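Local structure of aminopentol aminotransferase (Sphingopyxis macrogoltabida, 6HBV) at residues A[114-119]-A[287-292]; A[225-230]-A[247-252]; A[229-234]-A[254-259]. The protein transfers the amino group of hydrolysed fumonisin B1 (aminopentol) to pyruvate with the help of pyridoxal 5'-phosphate, yielding 2-keto-HFB1 and L-alanine. All coordinates share one frame; numbering follows the deposited sequence. Where two conformers were deposited one is given.

Contact 1. Residues A[114-119]-A[287-292]; sequences FCKNGS and SFWFSA. With PLP (pyridoxal-5'-phosphate), chain C; PMP (4'-deoxy-4'-aminopyridoxal-5'-phosphate), chain D; PLP (pyridoxal-5'-phosphate), chain F; PMP (4'-deoxy-4'-aminopyridoxal-5'-phosphate), chain G.
Cys-115 and Trp-289 meet at the edge of the large mixed sheet of this class-III, fold-type I aminotransferase, just before the helix start that binds phosphate. The apolar part is a CH-pi contact: Cys-115 CB stands 3.4 Å from the centroid of the six-membered ring of Trp-289, almost on the ring normal, and Lys-116 N lies over the same face nearer the rim. Cys-115 SG approaches that ring only obliquely, while Lys-116 CG slides past Trp-289 CD1 at 3.7 Å. The indole NE1 of Trp-289 bonds to Asn-117 of the second subunit, so the packing belongs to the dimer interface.

Water carries the polar part. One molecule donates to both Cys-115 O and Trp-289 O. The chain of Lys-116, bent at chi2 and chi3, brings NZ to two more waters, which pass on to Ser-291 O and OG, Ser-291 OG also being hydrogen-bonded to Thr-87; NZ also bonds directly to Pro-265 O.

The outer ends serve two different cofactors. Gly-118 N and Ser-119 N bind the phosphate of one pyridoxal phosphate, whereas Ser-287 N gives a 2.8 Å hydrogen bond to O3P of the cofactor held by Lys-258 of the second subunit.

Contact 2. Residues A[225-230]-A[247-252]; sequences ALLVVD and LGIEPD. With PLP (pyridoxal-5'-phosphate), chain C; PMP (4'-deoxy-4'-aminopyridoxal-5'-phosphate), chain D.
Leu-227 lays CG and CD2 across Pro-251, its CG 4.1 Å from Pro-251 CB. A chi1 of -175° sets CG beside the carbonyl carbon of Leu-227, where CG and CD2 come against Pro-251 CA, and CD2 goes on to touch Ile-249 CG2 at 4.2 Å, the two side chains crossing at about a right angle. Two residues further along the same face, Val-229 presents CG2 to the proline ring, 3.8 Å from Pro-251 CB. One proline is thus shared by two residues of the strand.

Polar contacts complete the grip, and Asp-252 supplies both. Its OD2 accepts a nearly straight bond from Leu-227 N (2.9 Å, 163°), met on the anti side and slightly out of the carboxylate plane. Its own backbone N returns a more bent bond to Leu-227 O (2.8 Å). The aspartate therefore holds Leu-227 by N-H and carbonyl together. Leu-226 flanks the carboxylate, with CD2 4.0 Å from Asp-252 OD2. Two basic residues complete this cluster: Arg-217 makes a salt bridge with OD2 and Lys-274 with OD1, and the paired positive charges would be expected to keep the buried carboxylate ionised. Arg-217 also bonds to Glu-250 O, tying the loop to helix 210-223.

At the far end of the strand, Asp-230 places OD2 2.6 Å from N1 of the pyridoxal phosphate, while His-146 ND1 holds the same oxygen. The two bonds of Asp-252 and the proline packing thus hold the loop leading into strand 253-256 against strand 226-230, the parallel neighbour of that strand, which delivers the aspartate facing the pyridine nitrogen, a hallmark of fold-type I pyridoxal-phosphate enzymes.

Contact 3. Residues A[229-234]-A[254-259]; sequences VDDVRA and SCWGKC. With PLP (pyridoxal-5'-phosphate), chain C; PMP (4'-deoxy-4'-aminopyridoxal-5'-phosphate), chain D.
Val-232 wedges between Cys-255 and the cofactor at the end of two neighbouring parallel strands of the fold-type I sheet, 226-230 and 253-256. The cofactor is modelled in one place as both pyridoxal phosphate and its pyridoxamine form. The two methyls of Val-232 divide the work. CG2 packs against the second strand, 4.1 Å from Cys-255 CB, and CG1, anti to the backbone N (chi1 169°), is carried over a face of the pyridine ring, 3.3 Å from C4 of the pyridoxal phosphate. The backbone at this point is set by an Asx turn, in which Val-232 N donates to Asp-230 OD1 at 3.1 Å, nearly along the C-O axis of the carboxylate.

Cys-255 makes both backbone bonds between the two segments. Its N-H gives a straight bond to Val-229 O (2.9 Å), and its carbonyl receives a weak one from Asp-231 N. Beside this ladder, CB of Asp-231 sits centrally over the six-membered ring of Trp-256, whose NE1 is held by Ser-254 OG. The carboxylate of Asp-231 is hydrogen-bonded through OD1 to Ser-243, and Ser-254 OG to His-108. A water links Asp-231 O to Gly-257 N.

Lys-258 is the third large contributor. Its chain runs past Val-232, with CD 3.6 Å from Val-232 O, and stays extended until it bends at chi4 (102°), which swings NZ to the cofactor. In the pyridoxal phosphate form NZ is covalently joined to C4A at 1.3 Å, the length expected of the internal aldimine. Lys-258 NZ also donates to the phenolic O3 of PLP at 2.6 Å. Arg-233, whose NH1 is held by Asn-377, approaches that oxygen with the edge of its guanidinium, NE bonding to O3 at 3.0 Å and 168°.

The three contacts illustrate how a fold-type I site is assembled from neighbouring strand ends and a partner subunit. Contacts 2 and 3, centres about 13 Å apart, share Val-229 and Asp-230 and touch where Val-228 CG1 packs on Cys-255 SG at 4.0 Å. Contact 1 lies about 14 Å from contact 3 between centres and joins it through Gly-118 CA and Val-232 CG2, also 4.0 Å apart. Contacts 1 and 2, centres about 23 Å apart, do not touch, yet both reach one cofactor: contact 1 at the phosphate, the shared Asp-230 of contacts 2 and 3 at the pyridine nitrogen, and contact 3 also at the aldimine carbon C4A and O3. Contact 1 alone also reaches the second active site.

Contact 1. Residues A[114-119]-A[287-292]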
loop_
_atom_site.group_PDB
_atom_site.type_symbol
_atom_site.label_atom_id
_atom_site.label_comp_id
_atom_site.label_asym_id
_atom_site.label_seq_id
_atom_site.Cartn_x
_atom_site.Cartn_y
_atom_site.Cartn_z
ATOM N N PHE A 114 -6.884 -1.892 9.270
ATOM C CA PHE A 114 -5.614 -1.272 8.881
ATOM C C PHE A 114 -5.133 -1.836 7.549
ATOM O O PHE A 114 -5.279 -3.029 7.281
ATOM C CB PHE A 114 -4.585 -1.446 10.010
ATOM C CG PHE A 114 -5.103 -0.774 11.245
ATOM C CD1 PHE A 114 -5.209 0.595 11.285
ATOM C CD2 PHE A 114 -5.494 -1.510 12.353
ATOM C CE1 PHE A 114 -5.695 1.233 12.419
ATOM C CE2 PHE A 114 -5.980 -0.864 13.477
ATOM C CZ PHE A 114 -6.077 0.488 13.502
ATOM N N CYS A 115 -4.559 -0.937 6.738
ATOM C CA CYS A 115 -4.040 -1.227 5.412
ATOM C C CYS A 115 -2.794 -0.360 5.180
ATOM O O CYS A 115 -2.197 0.159 6.131
ATOM C CB CYS A 115 -5.133 -1.038 4.372
ATOM S SG CYS A 115 -5.976 0.571 4.537
ATOM N N LYS A 116 -2.374 -0.188 3.929
ATOM C CA LYS A 116 -1.173 0.577 3.690
ATOM C C LYS A 116 -1.477 1.956 3.107
ATOM O O LYS A 116 -1.085 2.967 3.707
ATOM C CB LYS A 116 -0.216 -0.142 2.752
ATOM C CG LYS A 116 0.550 -1.297 3.371
ATOM C CD LYS A 116 1.553 -0.895 4.449
ATOM C CE LYS A 116 1.069 -1.186 5.841
ATOM N NZ LYS A 116 2.170 -1.049 6.801
ATOM N N ASN A 117 -2.152 1.970 1.951
ATOM C CA ASN A 117 -2.401 3.180 1.224
ATOM C C ASN A 117 -3.762 3.755 1.616
ATOM O O ASN A 117 -4.690 2.999 1.965
ATOM C CB ASN A 117 -2.433 2.948 -0.297
ATOM C CG ASN A 117 -1.190 2.303 -0.878
ATOM O OD1 ASN A 117 -0.078 2.781 -0.678
ATOM N ND2 ASN A 117 -1.383 1.207 -1.603
ATOM N N GLY A 118 -3.914 5.079 1.556
ATOM C CA GLY A 118 -5.213 5.678 1.675
ATOM C C GLY A 118 -6.223 5.121 0.662
ATOM O O GLY A 118 -7.401 4.927 0.981
ATOM N N SER A 119 -5.734 4.866 -0.559
ATOM C CA SER A 119 -6.519 4.256 -1.635
ATOM C C SER A 119 -7.022 2.852 -1.217
ATOM O O SER A 119 -8.091 2.456 -1.648
ATOM C CB SER A 119 -5.719 4.132 -2.893
ATOM O OG SER A 119 -5.330 5.381 -3.435
ATOM N N SER A 287 0.000 -8.171 2.052
ATOM C CA SER A 287 1.227 -8.704 2.662
ATOM C C SER A 287 1.694 -7.894 3.866
ATOM O O SER A 287 2.178 -8.475 4.825
ATOM C CB SER A 287 2.353 -8.675 1.660
ATOM O OG SER A 287 1.968 -9.377 0.505
ATOM N N PHE A 288 1.551 -6.567 3.778
ATOM C CA PHE A 288 2.195 -5.647 4.681
ATOM C C PHE A 288 1.192 -5.021 5.657
ATOM O O PHE A 288 1.571 -4.194 6.483
ATOM C CB PHE A 288 2.938 -4.561 3.899
ATOM C CG PHE A 288 4.070 -5.066 3.043
ATOM C CD1 PHE A 288 5.089 -5.823 3.599
ATOM C CD2 PHE A 288 4.119 -4.800 1.684
ATOM C CE1 PHE A 288 6.136 -6.296 2.804
ATOM C CE2 PHE A 288 5.164 -5.265 0.893
ATOM C CZ PHE A 288 6.175 -6.020 1.455
ATOM N N TRP A 289 -0.080 -5.408 5.568
ATOM C CA TRP A 289 -1.145 -4.704 6.331
ATOM C C TRP A 289 -1.110 -5.019 7.834
ATOM O O TRP A 289 -1.764 -4.316 8.609
ATOM C CB TRP A 289 -2.521 -5.044 5.757
ATOM C CG TRP A 289 -2.818 -4.508 4.388
ATOM C CD1 TRP A 289 -1.923 -4.069 3.439
ATOM C CD2 TRP A 289 -4.126 -4.353 3.807
ATOM N NE1 TRP A 289 -2.593 -3.652 2.319
ATOM C CE2 TRP A 289 -3.939 -3.819 2.513
ATOM C CE3 TRP A 289 -5.428 -4.616 4.253
ATOM C CZ2 TRP A 289 -5.006 -3.542 1.661
ATOM C CZ3 TRP A 289 -6.483 -4.338 3.402
ATOM C CH2 TRP A 289 -6.266 -3.807 2.132
ATOM N N PHE A 290 -0.358 -6.058 8.224
ATOM C CA PHE A 290 -0.331 -6.533 9.605
ATOM C C PHE A 290 1.008 -6.202 10.261
ATOM O O PHE A 290 1.256 -6.706 11.370
ATOM C CB PHE A 290 -0.686 -8.024 9.661
ATOM C CG PHE A 290 -1.969 -8.241 8.905
ATOM C CD1 PHE A 290 -3.171 -7.914 9.487
ATOM C CD2 PHE A 290 -1.969 -8.751 7.619
ATOM C CE1 PHE A 290 -4.357 -8.105 8.793
ATOM C CE2 PHE A 290 -3.158 -8.940 6.925
ATOM C CZ PHE A 290 -4.344 -8.618 7.514
ATOM N N SER A 291 1.834 -5.377 9.593
ATOM C CA SER A 291 3.173 -5.075 10.112
ATOM C C SER A 291 3.069 -4.205 11.370
ATOM O O SER A 291 2.320 -3.242 11.410
ATOM C CB SER A 291 4.041 -4.428 9.077
ATOM O OG SER A 291 4.152 -5.246 7.930
ATOM N N ALA A 292 3.845 -4.562 12.392
ATOM C CA ALA A 292 3.785 -3.977 13.690
ATOM C C ALA A 292 4.489 -2.615 13.817
ATOM O O ALA A 292 4.014 -1.783 14.565
ATOM C CB ALA A 292 4.358 -4.961 14.703
HETATM N N1 PLP C . -8.172 10.316 -0.441
HETATM C C2 PLP C . -7.760 11.545 -0.106
HETATM C C2A PLP C . -8.784 12.609 0.207
HETATM C C3 PLP C . -6.324 11.864 -0.042
HETATM O O3 PLP C . -5.861 13.088 0.290
HETATM C C4 PLP C . -5.352 10.805 -0.351
HETATM C C4A PLP C . -3.894 11.101 -0.291
HETATM C C5 PLP C . -5.930 9.491 -0.705
HETATM C C6 PLP C . -7.316 9.313 -0.732
HETATM C C5A PLP C . -5.082 8.294 -1.052
HETATM O O4P PLP C . -4.101 7.981 -0.051
HETATM P P PLP C . -2.821 7.221 -0.682
HETATM O O1P PLP C . -2.079 8.227 -1.472
HETATM O O2P PLP C . -3.390 6.074 -1.524
HETATM O O3P PLP C . -1.964 6.753 0.466
HETATM N N1 PMP D . -8.026 10.373 -0.193
HETATM C C2 PMP D . -7.532 11.621 -0.127
HETATM C C2A PMP D . -8.411 12.742 0.381
HETATM C C3 PMP D . -6.154 11.901 -0.543
HETATM O O3 PMP D . -5.628 13.136 -0.491
HETATM C C4 PMP D . -5.331 10.777 -1.032
HETATM C C4A PMP D . -3.907 10.989 -1.477
HETATM N N4A PMP D . -3.666 12.325 -1.988
HETATM C C5 PMP D . -5.969 9.447 -1.064
HETATM C C6 PMP D . -7.298 9.309 -0.639
HETATM C C5A PMP D . -5.190 8.235 -1.557
HETATM O O4P PMP D . -4.142 7.911 -0.626
HETATM P P PMP D . -2.819 7.174 -1.150
HETATM O O1P PMP D . -2.006 7.084 0.121
HETATM O O2P PMP D . -3.213 5.845 -1.801
HETATM O O3P PMP D . -2.201 8.079 -2.131
HETATM N N1 PLP F . 0.094 -11.701 -6.157
HETATM C C2 PLP F . 0.664 -12.754 -5.625
HETATM C C2A PLP F . 1.036 -13.932 -6.478
HETATM C C3 PLP F . 0.947 -12.811 -4.208
HETATM O O3 PLP F . 1.540 -13.956 -3.774
HETATM C C4 PLP F . 0.576 -11.644 -3.367
HETATM C C4A PLP F . 0.824 -11.599 -1.913
HETATM C C5 PLP F . -0.061 -10.525 -4.104
HETATM C C6 PLP F . -0.267 -10.619 -5.458
HETATM C C5A PLP F . -0.519 -9.249 -3.459
HETATM O O4P PLP F . 0.507 -8.573 -2.783
HETATM P P PLP F . -0.042 -7.714 -1.557
HETATM O O1P PLP F . 1.213 -7.077 -0.950
HETATM O O2P PLP F . -1.083 -6.739 -2.122
HETATM O O3P PLP F . -0.627 -8.715 -0.587
HETATM N N1 PMP G . 0.380 -11.479 -6.471
HETATM C C2 PMP G . 0.632 -12.633 -5.856
HETATM C C2A PMP G . 1.150 -13.812 -6.650
HETATM C C3 PMP G . 0.421 -12.794 -4.418
HETATM O O3 PMP G . 0.667 -13.964 -3.750
HETATM C C4 PMP G . -0.077 -11.645 -3.682
HETATM C C4A PMP G . -0.310 -11.760 -2.209
HETATM N N4A PMP G . -0.578 -13.148 -1.843
HETATM C C5 PMP G . -0.330 -10.407 -4.449
HETATM C C6 PMP G . -0.085 -10.389 -5.817
HETATM C C5A PMP G . -0.851 -9.172 -3.745
HETATM O O4P PMP G . 0.083 -8.727 -2.789
HETATM P P PMP G . -0.397 -7.815 -1.562
HETATM O O1P PMP G . 0.965 -7.357 -0.976
HETATM O O2P PMP G . -1.296 -6.689 -2.078
HETATM O O3P PMP G . -1.066 -8.757 -0.629
HETATM O O HOH W 1 -1.436 -1.627 8.468
HETATM O O HOH W 2 1.190 -1.663 9.365
HETATM O O HOH W 3 4.394 -2.675 6.584
#

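Contact 2. Residues A[225-230]-A[247-252]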
loop_
_atom_site.group_PDB
_atom_site.type_symbol
_atom_site.label_atom_id
_atom_site.label_comp_id
_atom_site.label_asym_id
_atom_site.label_seq_id
_atom_site.Cartn_x
_atom_site.Cartn_y
_atom_site.Cartn_z
ATOM N N ALA A 225 -28.039 4.095 2.629
ATOM C CA ALA A 225 -26.683 4.262 2.075
ATOM C C ALA A 225 -25.704 4.647 3.189
ATOM O O ALA A 225 -26.086 5.283 4.160
ATOM C CB ALA A 225 -26.670 5.311 0.996
ATOM N N LEU A 226 -24.435 4.250 3.027
ATOM C CA LEU A 226 -23.431 4.658 3.999
ATOM C C LEU A 226 -22.796 5.987 3.618
ATOM O O LEU A 226 -22.390 6.194 2.448
ATOM C CB LEU A 226 -22.318 3.619 4.113
ATOM C CG LEU A 226 -22.764 2.218 4.496
ATOM C CD1 LEU A 226 -21.565 1.314 4.744
ATOM C CD2 LEU A 226 -23.704 2.234 5.676
ATOM N N LEU A 227 -22.714 6.854 4.616
ATOM C CA LEU A 227 -21.929 8.091 4.535
ATOM C C LEU A 227 -20.453 7.807 4.857
ATOM O O LEU A 227 -20.133 7.331 5.955
ATOM C CB LEU A 227 -22.456 9.129 5.514
ATOM C CG LEU A 227 -21.777 10.499 5.435
ATOM C CD1 LEU A 227 -21.770 11.069 4.024
ATOM C CD2 LEU A 227 -22.442 11.474 6.383
ATOM N N VAL A 228 -19.589 8.108 3.891
ATOM C CA VAL A 228 -18.145 7.893 4.000
ATOM C C VAL A 228 -17.436 9.243 3.944
ATOM O O VAL A 228 -17.487 9.919 2.904
ATOM C CB VAL A 228 -17.642 6.959 2.899
ATOM C CG1 VAL A 228 -16.183 6.590 3.116
ATOM C CG2 VAL A 228 -18.519 5.706 2.751
ATOM N N VAL A 229 -16.776 9.622 5.051
ATOM C CA VAL A 229 -15.927 10.790 5.040
ATOM C C VAL A 229 -14.497 10.331 4.747
ATOM O O VAL A 229 -13.930 9.493 5.460
ATOM C CB VAL A 229 -16.016 11.607 6.333
ATOM C CG1 VAL A 229 -14.896 12.625 6.445
ATOM C CG2 VAL A 229 -17.354 12.312 6.442
ATOM N N ASP A 230 -13.918 10.886 3.689
ATOM C CA ASP A 230 -12.542 10.576 3.318
ATOM C C ASP A 230 -11.642 11.612 3.991
ATOM O O ASP A 230 -11.462 12.705 3.465
ATOM C CB ASP A 230 -12.364 10.552 1.817
ATOM C CG ASP A 230 -10.944 10.261 1.387
ATOM O OD1 ASP A 230 -10.074 10.135 2.294
ATOM O OD2 ASP A 230 -10.742 10.173 0.171
ATOM N N LEU A 247 -19.207 20.149 12.548
ATOM C CA LEU A 247 -20.565 20.314 11.922
ATOM C C LEU A 247 -21.657 19.477 12.608
ATOM O O LEU A 247 -22.837 19.581 12.261
ATOM C CB LEU A 247 -20.468 19.945 10.440
ATOM C CG LEU A 247 -19.486 20.771 9.612
ATOM C CD1 LEU A 247 -19.519 20.306 8.162
ATOM C CD2 LEU A 247 -19.793 22.258 9.697
ATOM N N GLY A 248 -21.283 18.641 13.577
ATOM C CA GLY A 248 -22.238 17.796 14.278
ATOM C C GLY A 248 -22.712 16.658 13.396
ATOM O O GLY A 248 -23.737 16.053 13.673
ATOM N N ILE A 249 -21.952 16.365 12.329
ATOM C CA ILE A 249 -22.340 15.318 11.354
ATOM C C ILE A 249 -21.345 14.156 11.461
ATOM O O ILE A 249 -20.159 14.372 11.180
ATOM C CB ILE A 249 -22.412 15.873 9.912
ATOM C CG1 ILE A 249 -23.424 17.017 9.799
ATOM C CG2 ILE A 249 -22.739 14.768 8.922
ATOM C CD1 ILE A 249 -24.860 16.586 10.024
ATOM N N GLU A 250 -21.852 12.966 11.855
ATOM C CA GLU A 250 -21.058 11.763 12.025
ATOM C C GLU A 250 -21.283 10.819 10.843
ATOM O O GLU A 250 -22.417 10.451 10.504
ATOM C CB GLU A 250 -21.422 11.052 13.334
ATOM C CG GLU A 250 -20.989 11.791 14.593
ATOM C CD GLU A 250 -21.131 11.013 15.900
ATOM O OE1 GLU A 250 -21.133 11.655 16.966
ATOM O OE2 GLU A 250 -21.240 9.767 15.872
ATOM N N PRO A 251 -20.216 10.373 10.152
ATOM C CA PRO A 251 -20.387 9.437 9.047
ATOM C C PRO A 251 -20.585 8.008 9.571
ATOM O O PRO A 251 -20.468 7.772 10.804
ATOM C CB PRO A 251 -19.036 9.534 8.320
ATOM C CG PRO A 251 -18.064 9.826 9.434
ATOM C CD PRO A 251 -18.815 10.731 10.385
ATOM N N ASP A 252 -20.871 7.075 8.663
ATOM C CA ASP A 252 -20.860 5.651 8.993
ATOM C C ASP A 252 -19.450 5.070 8.899
ATOM O O ASP A 252 -19.094 4.229 9.759
ATOM C CB ASP A 252 -21.793 4.868 8.098
ATOM C CG ASP A 252 -23.194 5.470 8.186
ATOM O OD1 ASP A 252 -23.724 5.493 9.318
ATOM O OD2 ASP A 252 -23.731 5.909 7.153
HETATM N N1 PLP C . -8.172 10.316 -0.441
HETATM C C2 PLP C . -7.760 11.545 -0.106
HETATM C C2A PLP C . -8.784 12.609 0.207
HETATM C C3 PLP C . -6.324 11.864 -0.042
HETATM O O3 PLP C . -5.861 13.088 0.290
HETATM C C4 PLP C . -5.352 10.805 -0.351
HETATM C C4A PLP C . -3.894 11.101 -0.291
HETATM C C5 PLP C . -5.930 9.491 -0.705
HETATM C C6 PLP C . -7.316 9.313 -0.732
HETATM C C5A PLP C . -5.082 8.294 -1.052
HETATM O O4P PLP C . -4.101 7.981 -0.051
HETATM P P PLP C . -2.821 7.221 -0.682
HETATM O O1P PLP C . -2.079 8.227 -1.472
HETATM O O2P PLP C . -3.390 6.074 -1.524
HETATM O O3P PLP C . -1.964 6.753 0.466
HETATM N N1 PMP D . -8.026 10.373 -0.193
HETATM C C2 PMP D . -7.532 11.621 -0.127
HETATM C C2A PMP D . -8.411 12.742 0.381
HETATM C C3 PMP D . -6.154 11.901 -0.543
HETATM O O3 PMP D . -5.628 13.136 -0.491
HETATM C C4 PMP D . -5.331 10.777 -1.032
HETATM C C4A PMP D . -3.907 10.989 -1.477
HETATM N N4A PMP D . -3.666 12.325 -1.988
HETATM C C5 PMP D . -5.969 9.447 -1.064
HETATM C C6 PMP D . -7.298 9.309 -0.639
HETATM C C5A PMP D . -5.190 8.235 -1.557
HETATM O O4P PMP D . -4.142 7.911 -0.626
HETATM P P PMP D . -2.819 7.174 -1.150
HETATM O O1P PMP D . -2.006 7.084 0.121
HETATM O O2P PMP D . -3.213 5.845 -1.801
HETATM O O3P PMP D . -2.201 8.079 -2.131
#

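Contact 3. Residues A[229-234]-A[254-259]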
loop_
_atom_site.group_PDB
_atom_site.type_symbol
_atom_site.label_atom_id
_atom_site.label_comp_id
_atom_site.label_asym_id
_atom_site.label_seq_id
_atom_site.Cartn_x
_atom_site.Cartn_y
_atom_site.Cartn_z
ATOM N N VAL A 229 -16.776 9.622 5.051
ATOM C CA VAL A 229 -15.927 10.790 5.040
ATOM C C VAL A 229 -14.497 10.331 4.747
ATOM O O VAL A 229 -13.930 9.493 5.460
ATOM C CB VAL A 229 -16.016 11.607 6.333
ATOM C CG1 VAL A 229 -14.896 12.625 6.445
ATOM C CG2 VAL A 229 -17.354 12.312 6.442
ATOM N N ASP A 230 -13.918 10.886 3.689
ATOM C CA ASP A 230 -12.542 10.576 3.318
ATOM C C ASP A 230 -11.642 11.612 3.991
ATOM O O ASP A 230 -11.462 12.705 3.465
ATOM C CB ASP A 230 -12.364 10.552 1.817
ATOM C CG ASP A 230 -10.944 10.261 1.387
ATOM O OD1 ASP A 230 -10.074 10.135 2.294
ATOM O OD2 ASP A 230 -10.742 10.173 0.171
ATOM N N ASP A 231 -11.102 11.232 5.149
ATOM C CA ASP A 231 -10.279 12.068 5.990
ATOM C C ASP A 231 -8.785 11.758 5.785
ATOM O O ASP A 231 -7.975 12.087 6.664
ATOM C CB ASP A 231 -10.669 11.934 7.463
ATOM C CG ASP A 231 -11.133 13.239 8.085
ATOM O OD1 ASP A 231 -10.605 14.326 7.694
ATOM O OD2 ASP A 231 -12.028 13.167 8.972
ATOM N N VAL A 232 -8.415 11.152 4.651
ATOM C CA VAL A 232 -7.024 10.782 4.436
ATOM C C VAL A 232 -6.130 12.022 4.433
ATOM O O VAL A 232 -4.993 11.986 4.971
ATOM C CB VAL A 232 -6.850 9.915 3.172
ATOM C CG1 VAL A 232 -5.400 9.753 2.805
ATOM C CG2 VAL A 232 -7.473 8.546 3.333
ATOM N N ARG A 233 -6.605 13.125 3.845
ATOM C CA ARG A 233 -5.809 14.305 3.716
ATOM C C ARG A 233 -5.916 15.250 4.921
ATOM O O ARG A 233 -4.886 15.784 5.398
ATOM C CB ARG A 233 -6.150 15.070 2.441
ATOM C CG ARG A 233 -4.998 15.945 1.972
ATOM C CD ARG A 233 -5.370 16.806 0.771
ATOM N NE ARG A 233 -5.633 15.990 -0.404
ATOM C CZ ARG A 233 -5.650 16.417 -1.649
ATOM N NH1 ARG A 233 -5.220 17.643 -1.933
ATOM N NH2 ARG A 233 -6.103 15.603 -2.602
ATOM N N ALA A 234 -7.145 15.455 5.398
ATOM C CA ALA A 234 -7.432 16.484 6.444
ATOM C C ALA A 234 -7.370 15.916 7.863
ATOM O O ALA A 234 -7.274 16.687 8.813
ATOM C CB ALA A 234 -8.795 17.057 6.201
ATOM N N SER A 254 -15.231 6.288 8.024
ATOM C CA SER A 254 -14.252 7.328 7.733
ATOM C C SER A 254 -12.928 6.654 7.342
ATOM O O SER A 254 -12.523 5.603 7.884
ATOM C CB SER A 254 -14.096 8.312 8.848
ATOM O OG SER A 254 -13.755 7.653 10.044
ATOM N N CYS A 255 -12.256 7.284 6.381
ATOM C CA CYS A 255 -10.970 6.773 5.847
ATOM C C CYS A 255 -9.867 7.711 6.308
ATOM O O CYS A 255 -10.014 8.949 6.252
ATOM C CB CYS A 255 -10.972 6.721 4.326
ATOM S SG CYS A 255 -12.319 5.764 3.582
ATOM N N TRP A 256 -8.758 7.113 6.759
ATOM C CA TRP A 256 -7.662 7.793 7.381
ATOM C C TRP A 256 -6.348 7.279 6.789
ATOM O O TRP A 256 -6.250 6.149 6.344
ATOM C CB TRP A 256 -7.645 7.547 8.886
ATOM C CG TRP A 256 -8.878 8.000 9.589
ATOM C CD1 TRP A 256 -10.077 7.363 9.631
ATOM C CD2 TRP A 256 -9.021 9.200 10.351
ATOM N NE1 TRP A 256 -10.958 8.096 10.375
ATOM C CE2 TRP A 256 -10.346 9.222 10.832
ATOM C CE3 TRP A 256 -8.161 10.257 10.681
ATOM C CZ2 TRP A 256 -10.826 10.262 11.620
ATOM C CZ3 TRP A 256 -8.641 11.281 11.461
ATOM C CH2 TRP A 256 -9.954 11.281 11.921
ATOM N N GLY A 257 -5.346 8.157 6.808
ATOM C CA GLY A 257 -4.034 7.820 6.265
ATOM C C GLY A 257 -3.080 8.986 6.444
ATOM O O GLY A 257 -3.322 9.873 7.299
ATOM N N LYS A 258 -2.022 8.935 5.634
ATOM C CA LYS A 258 -0.928 9.926 5.530
ATOM C C LYS A 258 -0.189 10.141 6.861
ATOM O O LYS A 258 0.943 9.735 6.963
ATOM C CB LYS A 258 -1.444 11.220 4.885
ATOM C CG LYS A 258 -1.807 11.062 3.410
ATOM C CD LYS A 258 -2.265 12.322 2.707
ATOM C CE LYS A 258 -2.169 12.251 1.195
ATOM N NZ LYS A 258 -3.471 12.015 0.514
ATOM N N CYS A 259 -0.823 10.773 7.857
ATOM C CA CYS A 259 -0.074 11.396 8.966
ATOM C C CYS A 259 -0.290 10.724 10.313
ATOM O O CYS A 259 0.345 11.158 11.288
ATOM C CB CYS A 259 -0.394 12.886 9.065
ATOM S SG CYS A 259 -1.983 13.263 9.847
HETATM N N1 PLP C . -8.172 10.316 -0.441
HETATM C C2 PLP C . -7.760 11.545 -0.106
HETATM C C2A PLP C . -8.784 12.609 0.207
HETATM C C3 PLP C . -6.324 11.864 -0.042
HETATM O O3 PLP C . -5.861 13.088 0.290
HETATM C C4 PLP C . -5.352 10.805 -0.351
HETATM C C4A PLP C . -3.894 11.101 -0.291
HETATM C C5 PLP C . -5.930 9.491 -0.705
HETATM C C6 PLP C . -7.316 9.313 -0.732
HETATM C C5A PLP C . -5.082 8.294 -1.052
HETATM O O4P PLP C . -4.101 7.981 -0.051
HETATM P P PLP C . -2.821 7.221 -0.682
HETATM O O1P PLP C . -2.079 8.227 -1.472
HETATM O O2P PLP C . -3.390 6.074 -1.524
HETATM O O3P PLP C . -1.964 6.753 0.466
HETATM N N1 PMP D . -8.026 10.373 -0.193
HETATM C C2 PMP D . -7.532 11.621 -0.127
HETATM C C2A PMP D . -8.411 12.742 0.381
HETATM C C3 PMP D . -6.154 11.901 -0.543
HETATM O O3 PMP D . -5.628 13.136 -0.491
HETATM C C4 PMP D . -5.331 10.777 -1.032
HETATM C C4A PMP D . -3.907 10.989 -1.477
HETATM N N4A PMP D . -3.666 12.325 -1.988
HETATM C C5 PMP D . -5.969 9.447 -1.064
HETATM C C6 PMP D . -7.298 9.309 -0.639
HETATM C C5A PMP D . -5.190 8.235 -1.557
HETATM O O4P PMP D . -4.142 7.911 -0.626
HETATM P P PMP D . -2.819 7.174 -1.150
HETATM O O1P PMP D . -2.006 7.084 0.121
HETATM O O2P PMP D . -3.213 5.845 -1.801
HETATM O O3P PMP D . -2.201 8.079 -2.131
HETATM O O HOH W 4 -6.045 10.668 8.124
#